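Local coordinates for protein signal peptidase I (Enterococcus faecalis, PDB 4ME8) that probably cleaves hydrophobic N-terminal signal or leader sequences from secreted proteins, acting as a serine-type endopeptidase of the peptidase S26 family, at residues R59-Y64 with N85-Q90; D73-A78 with L113-P118. One frame throughout, in Å; residues are numbered along the deposited sequence.

Interaction 1 of 2, residues R59-Y64 with N85-Q90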
ATOM      1  N   ARG A  59      -6.484  11.052   0.685  1.00 65.97           N
ATOM      2  CA  ARG A  59      -7.352  12.120   1.153  1.00 73.41           C
ATOM      3  C   ARG A  59      -8.722  11.907   0.505  1.00 76.78           C
ATOM      4  O   ARG A  59      -8.819  11.783  -0.721  1.00 74.18           O
ATOM      5  CB  ARG A  59      -6.777  13.499   0.795  1.00 76.51           C
ATOM      6  CG  ARG A  59      -7.615  14.670   1.293  1.00 86.15           C
ATOM      7  CD  ARG A  59      -6.894  16.014   1.205  1.00 91.39           C
ATOM      8  NE  ARG A  59      -6.953  16.623  -0.131  1.00 92.28           N
ATOM      9  CZ  ARG A  59      -5.982  16.593  -1.050  1.00 91.60           C
ATOM     10  NH1 ARG A  59      -4.820  15.977  -0.826  1.00 87.25           N
ATOM     11  NH2 ARG A  59      -6.175  17.192  -2.222  1.00 94.33           N
ATOM     12  N   ASP A  60      -9.765  11.844   1.336  1.00 81.37           N
ATOM     13  CA  ASP A  60     -11.146  11.624   0.883  1.00 85.09           C
ATOM     14  C   ASP A  60     -11.297  10.344   0.059  1.00 79.77           C
ATOM     15  O   ASP A  60     -12.070  10.285  -0.901  1.00 80.04           O
ATOM     16  CB  ASP A  60     -11.666  12.847   0.119  1.00 91.64           C
ATOM     17  CG  ASP A  60     -11.888  14.046   1.026  1.00100.18           C
ATOM     18  OD1 ASP A  60     -12.557  13.886   2.070  1.00108.04           O
ATOM     19  OD2 ASP A  60     -11.406  15.150   0.692  1.00103.51           O
ATOM     20  N   ASP A  61     -10.543   9.322   0.464  1.00 74.51           N
ATOM     21  CA  ASP A  61     -10.607   7.982  -0.113  1.00 71.08           C
ATOM     22  C   ASP A  61      -9.964   7.863  -1.505  1.00 66.82           C
ATOM     23  O   ASP A  61     -10.185   6.868  -2.207  1.00 65.22           O
ATOM     24  CB  ASP A  61     -12.056   7.480  -0.151  1.00 76.76           C
ATOM     25  CG  ASP A  61     -12.181   6.031   0.263  1.00 77.65           C
ATOM     26  OD1 ASP A  61     -11.306   5.554   1.010  1.00 74.91           O
ATOM     27  OD2 ASP A  61     -13.163   5.374  -0.134  1.00 84.04           O
ATOM     28  N   THR A  62      -9.152   8.853  -1.881  1.00 63.84           N
ATOM     29  CA  THR A  62      -8.479   8.865  -3.173  1.00 58.93           C
ATOM     30  C   THR A  62      -6.972   8.752  -2.962  1.00 54.03           C
ATOM     31  O   THR A  62      -6.414   9.410  -2.083  1.00 53.43           O
ATOM     32  CB  THR A  62      -8.796  10.156  -3.955  1.00 61.59           C
ATOM     33  OG1 THR A  62     -10.218  10.318  -4.073  1.00 66.30           O
ATOM     34  CG2 THR A  62      -8.171  10.119  -5.344  1.00 58.79           C
ATOM     35  N   LEU A  63      -6.334   7.904  -3.770  1.00 50.06           N
ATOM     36  CA  LEU A  63      -4.882   7.708  -3.738  1.00 46.09           C
ATOM     37  C   LEU A  63      -4.127   8.804  -4.500  1.00 45.66           C
ATOM     38  O   LEU A  63      -4.388   9.046  -5.675  1.00 45.43           O
ATOM     39  CB  LEU A  63      -4.523   6.358  -4.363  1.00 43.48           C
ATOM     40  CG  LEU A  63      -3.042   6.054  -4.598  1.00 40.56           C
ATOM     41  CD1 LEU A  63      -2.235   6.140  -3.302  1.00 39.88           C
ATOM     42  CD2 LEU A  63      -2.892   4.684  -5.248  1.00 38.73           C
ATOM     43  N   TYR A  64      -3.174   9.430  -3.812  1.00 45.39           N
ATOM     44  CA  TYR A  64      -2.271  10.410  -4.388  1.00 45.76           C
ATOM     45  C   TYR A  64      -0.820   9.907  -4.278  1.00 42.79           C
ATOM     46  O   TYR A  64      -0.339   9.635  -3.185  1.00 42.94           O
ATOM     47  CB  TYR A  64      -2.421  11.749  -3.650  1.00 49.29           C
ATOM     48  CG  TYR A  64      -3.749  12.445  -3.891  1.00 52.85           C
ATOM     49  CD1 TYR A  64      -4.876  12.108  -3.151  1.00 55.31           C
ATOM     50  CD2 TYR A  64      -3.874  13.441  -4.855  1.00 55.31           C
ATOM     51  CE1 TYR A  64      -6.092  12.736  -3.365  1.00 59.34           C
ATOM     52  CE2 TYR A  64      -5.084  14.078  -5.075  1.00 59.76           C
ATOM     53  CZ  TYR A  64      -6.189  13.720  -4.324  1.00 61.61           C
ATOM     54  OH  TYR A  64      -7.386  14.341  -4.537  1.00 66.79           O
ATOM     55  N   ASN A  85     -20.971   8.385   4.944  1.00147.87           N
ATOM     56  CA  ASN A  85     -19.947   8.895   5.853  1.00143.47           C
ATOM     57  C   ASN A  85     -18.561   8.247   5.659  1.00133.16           C
ATOM     58  O   ASN A  85     -17.609   8.912   5.240  1.00125.31           O
ATOM     59  CB  ASN A  85     -20.406   8.730   7.308  1.00146.13           C
ATOM     60  N   GLU A  86     -18.469   6.947   5.936  1.00128.90           N
ATOM     61  CA  GLU A  86     -17.179   6.269   6.111  1.00119.84           C
ATOM     62  C   GLU A  86     -16.291   6.184   4.850  1.00112.23           C
ATOM     63  O   GLU A  86     -16.723   5.695   3.801  1.00112.37           O
ATOM     64  CB  GLU A  86     -17.409   4.861   6.682  1.00119.86           C
ATOM     65  N   ASN A  87     -15.054   6.676   4.967  1.00103.98           N
ATOM     66  CA  ASN A  87     -14.008   6.419   3.971  1.00 94.02           C
ATOM     67  C   ASN A  87     -13.410   5.026   4.185  1.00 87.02           C
ATOM     68  O   ASN A  87     -13.052   4.658   5.307  1.00 86.01           O
ATOM     69  CB  ASN A  87     -12.882   7.459   4.048  1.00 90.35           C
ATOM     70  CG  ASN A  87     -13.219   8.763   3.339  1.00 93.08           C
ATOM     71  OD1 ASN A  87     -14.144   8.838   2.523  1.00 95.05           O
ATOM     72  ND2 ASN A  87     -12.445   9.799   3.636  1.00 91.59           N
ATOM     73  N   TYR A  88     -13.303   4.264   3.099  1.00 81.29           N
ATOM     74  CA  TYR A  88     -12.779   2.899   3.130  1.00 75.43           C
ATOM     75  C   TYR A  88     -11.325   2.862   3.619  1.00 71.08           C
ATOM     76  O   TYR A  88     -10.933   1.978   4.389  1.00 70.22           O
ATOM     77  CB  TYR A  88     -12.880   2.300   1.725  1.00 72.54           C
ATOM     78  CG  TYR A  88     -12.702   0.808   1.654  1.00 69.65           C
ATOM     79  CD1 TYR A  88     -13.569  -0.043   2.324  1.00 73.05           C
ATOM     80  CD2 TYR A  88     -11.684   0.246   0.896  1.00 64.99           C
ATOM     81  CE1 TYR A  88     -13.421  -1.417   2.253  1.00 71.65           C
ATOM     82  CE2 TYR A  88     -11.531  -1.125   0.813  1.00 63.61           C
ATOM     83  CZ  TYR A  88     -12.400  -1.953   1.496  1.00 67.08           C
ATOM     84  OH  TYR A  88     -12.253  -3.318   1.426  1.00 66.36           O
ATOM     85  N   THR A  89     -10.535   3.823   3.149  1.00 68.69           N
ATOM     86  CA  THR A  89      -9.154   4.009   3.583  1.00 64.43           C
ATOM     87  C   THR A  89      -9.072   5.365   4.277  1.00 66.89           C
ATOM     88  O   THR A  89      -9.512   6.372   3.721  1.00 68.47           O
ATOM     89  CB  THR A  89      -8.172   4.001   2.386  1.00 59.34           C
ATOM     90  OG1 THR A  89      -8.362   2.816   1.600  1.00 57.04           O
ATOM     91  CG2 THR A  89      -6.729   4.062   2.863  1.00 55.80           C
ATOM     92  N   GLN A  90      -8.504   5.390   5.482  1.00 67.77           N
ATOM     93  CA  GLN A  90      -8.421   6.625   6.266  1.00 71.67           C
ATOM     94  C   GLN A  90      -7.444   7.604   5.616  1.00 69.05           C
ATOM     95  O   GLN A  90      -6.514   7.194   4.902  1.00 63.63           O
ATOM     96  CB  GLN A  90      -8.043   6.344   7.743  1.00 74.47           C
ATOM     97  CG  GLN A  90      -6.551   6.164   8.069  1.00 72.32           C
ATOM     98  CD  GLN A  90      -6.053   4.735   7.883  1.00 71.81           C
ATOM     99  OE1 GLN A  90      -6.330   4.096   6.863  1.00 71.36           O
ATOM    100  NE2 GLN A  90      -5.308   4.227   8.868  1.00 71.62           N
TER
HETATM  101  O   HOH W   1      -9.950   3.423  -0.327  1.00 42.30           O
HETATM  102  O   HOH W   2      -8.663   8.785   2.925  1.00 52.22           O

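Interaction 2 of 2, residues D73-A78 with L113-P118. With EDO (1,2-ethanediol), chain B.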
ATOM      1  N   ASP A  73      -9.872   0.775  -9.499  1.00 67.99           N
ATOM      2  CA  ASP A  73     -11.097   0.093  -9.924  1.00 73.13           C
ATOM      3  C   ASP A  73     -11.324  -1.232  -9.199  1.00 70.81           C
ATOM      4  O   ASP A  73     -12.458  -1.719  -9.135  1.00 74.50           O
ATOM      5  CB  ASP A  73     -11.100  -0.111 -11.448  1.00 78.47           C
ATOM      6  CG  ASP A  73     -11.553   1.140 -12.215  1.00 86.33           C
ATOM      7  OD1 ASP A  73     -12.006   2.118 -11.576  1.00 88.94           O
ATOM      8  OD2 ASP A  73     -11.467   1.142 -13.465  1.00 90.07           O
ATOM      9  N   TYR A  74     -10.254  -1.799  -8.651  1.00 63.98           N
ATOM     10  CA  TYR A  74     -10.341  -2.996  -7.806  1.00 62.99           C
ATOM     11  C   TYR A  74     -10.944  -2.757  -6.408  1.00 63.03           C
ATOM     12  O   TYR A  74     -11.302  -3.716  -5.720  1.00 62.94           O
ATOM     13  CB  TYR A  74      -8.954  -3.638  -7.649  1.00 59.77           C
ATOM     14  CG  TYR A  74      -7.907  -2.726  -7.033  1.00 56.91           C
ATOM     15  CD1 TYR A  74      -7.770  -2.612  -5.647  1.00 55.39           C
ATOM     16  CD2 TYR A  74      -7.048  -1.979  -7.841  1.00 55.04           C
ATOM     17  CE1 TYR A  74      -6.813  -1.773  -5.089  1.00 52.34           C
ATOM     18  CE2 TYR A  74      -6.089  -1.152  -7.290  1.00 51.83           C
ATOM     19  CZ  TYR A  74      -5.980  -1.042  -5.921  1.00 49.61           C
ATOM     20  OH  TYR A  74      -5.020  -0.210  -5.400  1.00 46.07           O
ATOM     21  N   LEU A  75     -11.030  -1.498  -5.980  1.00 62.72           N
ATOM     22  CA  LEU A  75     -11.668  -1.148  -4.703  1.00 64.33           C
ATOM     23  C   LEU A  75     -13.157  -0.751  -4.834  1.00 70.24           C
ATOM     24  O   LEU A  75     -13.875  -0.659  -3.829  1.00 71.71           O
ATOM     25  CB  LEU A  75     -10.899  -0.006  -4.019  1.00 61.20           C
ATOM     26  CG  LEU A  75      -9.450  -0.225  -3.562  1.00 55.93           C
ATOM     27  CD1 LEU A  75      -9.009   0.946  -2.694  1.00 53.68           C
ATOM     28  CD2 LEU A  75      -9.269  -1.537  -2.801  1.00 55.97           C
ATOM     29  N   ALA A  76     -13.615  -0.518  -6.061  1.00 73.51           N
ATOM     30  CA  ALA A  76     -14.953   0.020  -6.287  1.00 80.72           C
ATOM     31  C   ALA A  76     -16.028  -0.954  -5.834  1.00 85.86           C
ATOM     32  O   ALA A  76     -17.043  -0.550  -5.266  1.00 90.96           O
ATOM     33  CB  ALA A  76     -15.144   0.369  -7.757  1.00 83.56           C
ATOM     34  N   SER A  77     -15.789  -2.239  -6.083  1.00 85.80           N
ATOM     35  CA  SER A  77     -16.740  -3.289  -5.733  1.00 90.72           C
ATOM     36  C   SER A  77     -16.896  -3.431  -4.217  1.00 92.07           C
ATOM     37  O   SER A  77     -17.998  -3.645  -3.719  1.00 96.59           O
ATOM     38  CB  SER A  77     -16.294  -4.619  -6.343  1.00 89.42           C
ATOM     39  OG  SER A  77     -17.361  -5.543  -6.360  1.00 93.76           O
ATOM     40  N   ALA A  78     -15.786  -3.313  -3.491  1.00 89.43           N
ATOM     41  CA  ALA A  78     -15.810  -3.337  -2.026  1.00 89.13           C
ATOM     42  C   ALA A  78     -16.407  -2.047  -1.450  1.00 92.11           C
ATOM     43  O   ALA A  78     -17.155  -2.090  -0.478  1.00 97.70           O
ATOM     44  CB  ALA A  78     -14.409  -3.570  -1.478  1.00 82.51           C
ATOM     45  N   LEU A 113      -0.441  -1.985   0.413  1.00 39.50           N
ATOM     46  CA  LEU A 113      -1.747  -1.959   1.066  1.00 39.60           C
ATOM     47  C   LEU A 113      -2.545  -3.184   0.631  1.00 40.05           C
ATOM     48  O   LEU A 113      -2.386  -3.651  -0.493  1.00 39.82           O
ATOM     49  CB  LEU A 113      -2.521  -0.705   0.677  1.00 39.71           C
ATOM     50  CG  LEU A 113      -1.989   0.679   1.051  1.00 39.73           C
ATOM     51  CD1 LEU A 113      -2.890   1.735   0.446  1.00 40.57           C
ATOM     52  CD2 LEU A 113      -1.903   0.885   2.555  1.00 41.56           C
ATOM     53  N   GLY A 114      -3.404  -3.691   1.512  1.00 40.84           N
ATOM     54  CA  GLY A 114      -4.295  -4.793   1.160  1.00 41.92           C
ATOM     55  C   GLY A 114      -5.653  -4.297   0.701  1.00 43.18           C
ATOM     56  O   GLY A 114      -6.163  -3.308   1.236  1.00 44.07           O
ATOM     57  N   ASP A 115      -6.257  -4.998  -0.260  1.00 43.72           N
ATOM     58  CA  ASP A 115      -7.539  -4.573  -0.838  1.00 45.62           C
ATOM     59  C   ASP A 115      -8.679  -4.569   0.188  1.00 48.54           C
ATOM     60  O   ASP A 115      -9.548  -3.694   0.122  1.00 50.93           O
ATOM     61  CB  ASP A 115      -7.922  -5.437  -2.038  1.00 46.78           C
ATOM     62  CG  ASP A 115      -6.975  -5.264  -3.235  1.00 45.41           C
ATOM     63  OD1 ASP A 115      -6.048  -4.409  -3.217  1.00 42.72           O
ATOM     64  OD2 ASP A 115      -7.175  -6.005  -4.220  1.00 47.48           O
ATOM     65  N   ASN A 116      -8.696  -5.548   1.101  1.00 48.58           N
ATOM     66  CA  ASN A 116      -9.664  -5.542   2.209  0.50 51.80           C
ATOM     67  C   ASN A 116      -9.166  -4.566   3.287  1.00 51.14           C
ATOM     68  O   ASN A 116      -8.784  -4.953   4.397  1.00 51.34           O
ATOM     69  CB  ASN A 116      -9.904  -6.955   2.768  0.50 53.39           C
ATOM     70  CG  ASN A 116     -11.241  -7.084   3.494  0.50 57.76           C
ATOM     71  OD1 ASN A 116     -12.137  -6.259   3.326  0.50 60.00           O
ATOM     72  ND2 ASN A 116     -11.376  -8.127   4.299  0.50 59.61           N
ATOM     73  N   ARG A 117      -9.197  -3.282   2.929  1.00 50.89           N
ATOM     74  CA  ARG A 117      -8.509  -2.203   3.665  1.00 50.37           C
ATOM     75  C   ARG A 117      -8.736  -2.134   5.183  1.00 53.35           C
ATOM     76  O   ARG A 117      -7.768  -1.961   5.937  1.00 52.88           O
ATOM     77  CB  ARG A 117      -8.814  -0.833   3.023  1.00 50.69           C
ATOM     78  CG  ARG A 117      -8.256  -0.642   1.618  1.00 47.79           C
ATOM     79  CD  ARG A 117      -6.763  -0.347   1.634  1.00 44.49           C
ATOM     80  NE  ARG A 117      -6.143  -0.538   0.320  1.00 41.85           N
ATOM     81  CZ  ARG A 117      -5.999   0.401  -0.611  1.00 41.28           C
ATOM     82  NH1 ARG A 117      -6.431   1.638  -0.401  1.00 42.83           N
ATOM     83  NH2 ARG A 117      -5.429   0.090  -1.779  1.00 39.63           N
ATOM     84  N   PRO A 118      -9.998  -2.255   5.640  1.00 57.29           N
ATOM     85  CA  PRO A 118     -10.195  -2.203   7.092  1.00 59.97           C
ATOM     86  C   PRO A 118      -9.771  -3.460   7.866  1.00 60.00           C
ATOM     87  O   PRO A 118      -9.819  -3.456   9.103  1.00 62.01           O
ATOM     88  CB  PRO A 118     -11.702  -1.958   7.245  1.00 65.00           C
ATOM     89  CG  PRO A 118     -12.314  -2.318   5.935  1.00 64.87           C
ATOM     90  CD  PRO A 118     -11.262  -2.128   4.890  1.00 60.06           C
TER
HETATM   91  C1  EDO B 200      -3.837  -9.553  -2.017  1.00 49.52           C
HETATM   92  O1  EDO B 200      -4.861 -10.404  -1.477  1.00 62.61           O
HETATM   93  C2  EDO B 200      -4.371  -8.136  -2.208  1.00 52.28           C
HETATM   94  O2  EDO B 200      -4.425  -7.453  -0.954  1.00 46.69           O

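Interaction 1 of 2, residues R59-Y64 with N85-Q90
The carboxylate of D61 reaches across to the backbone amides of Y88 and T89 and lies against the CB atoms of both residues. Its firm bond is from T89 N to D61 OD1, 2.9 Å long and nearly straight, with an N-H...O angle of 169° and the donor close to the line of the C-O bond. Y88 N gives D61 OD2 a second, weak hydrogen bond at 3.4 Å. A chi1 of -138°, away from any staggered position, swings D61 CG toward the 87-89 backbone, where its two oxygens meet the amides. Two waters complete the join: one donates to D61 OD1 and also bonds T89 OG1, while the other accepts from D61 N and donates to T89 O. One firm and one weak amide bond, with a water, thus meet the carboxylate, an arrangement that would be expected to stabilise its negative charge.

Beside these polar links, N87 brings its carboxamide up to the turn in van der Waals contact. N87 ND2 comes within 3.5 Å of D60 CA, and N87 OD1 approaches D61 CB at 3.7 Å. Y88 crosses D61 at a slant, its ring plane turned 71° from the carboxylate, and sends its hydroxyl away to the backbone oxygen of D115. T89 OG1 likewise bonds R117 NH1.

D60 and D61 are the two central residues of a type I' beta turn from R59 to T62. The turn is closed by reciprocal backbone bonds between R59 and T62, making a tight two-residue beta hairpin. It joins strand 56-59 to strand 62-65 at one end of the four-stranded antiparallel sheet, and residues 85-90 run past its tip before the chain enters edge strand 92-93 beside 56-59.

Interaction 2 of 2, residues D73-A78 with L113-P118
Two leucine methyl groups enclose the guanidinium of R117: L75 CD1 lies 3.3 Å above one face, offset toward the rim, and L113 CD1 covers the centre of the opposite face. The nearest guanidinium atom to L75 CD1 is R117 NH1, at 3.5 Å. A bend at chi2 (-77°) turns R117 CD, and NE beyond it makes a weak hydrogen bond to G114 O. At the guanidinium edge stands Y74 OH, 3.7 Å from R117 NH2; E72 links the two, in a salt bridge with R117 NH2 and a weak hydrogen bond with Y74 OH. Y58 OH bonds R117 NH1.

Residues 113-118 leave strand 109-113 through the Gly-Asp-Asn sequence of a conserved motif of type I signal peptidases. N116 forms the centre of an inverse gamma turn, and the side chain of D115 lies about 8 Å from that of K46, a predicted active-site residue.

D115 crosses Y74 at about a right angle, with carboxylate and ring planes only 23° apart. D115 OD1 approaches Y74 CE1 obliquely at 3.3 Å, while D115 OD2 is in a salt bridge with R47, which also makes a cation-pi contact with Y74. L75 CD2 rests 3.6 Å from D115 O. D115 N donates a 3.1 Å hydrogen bond to O2 of a 1,2-ethanediol molecule, probably from the crystallisation liquor.

How the interactions relate
Both contacts are partly buried and touch each other, their centres about 11 Å apart. Each uses a different part of the long connection between strands 68-70 and 92-93: its beginning packs on the loop after strand 109-113 in interaction 2, and its end meets the 59-62 hairpin turn in interaction 1. The first is a polar junction, with backbone amides and waters around a carboxylate; the second has no hydrogen bond across its segments and relies on methyl, ring and charged-group packing. The hydroxyls of Y88 and T89 carry interaction 1 over to residues 113-118, while the Y88 ring packs on P118.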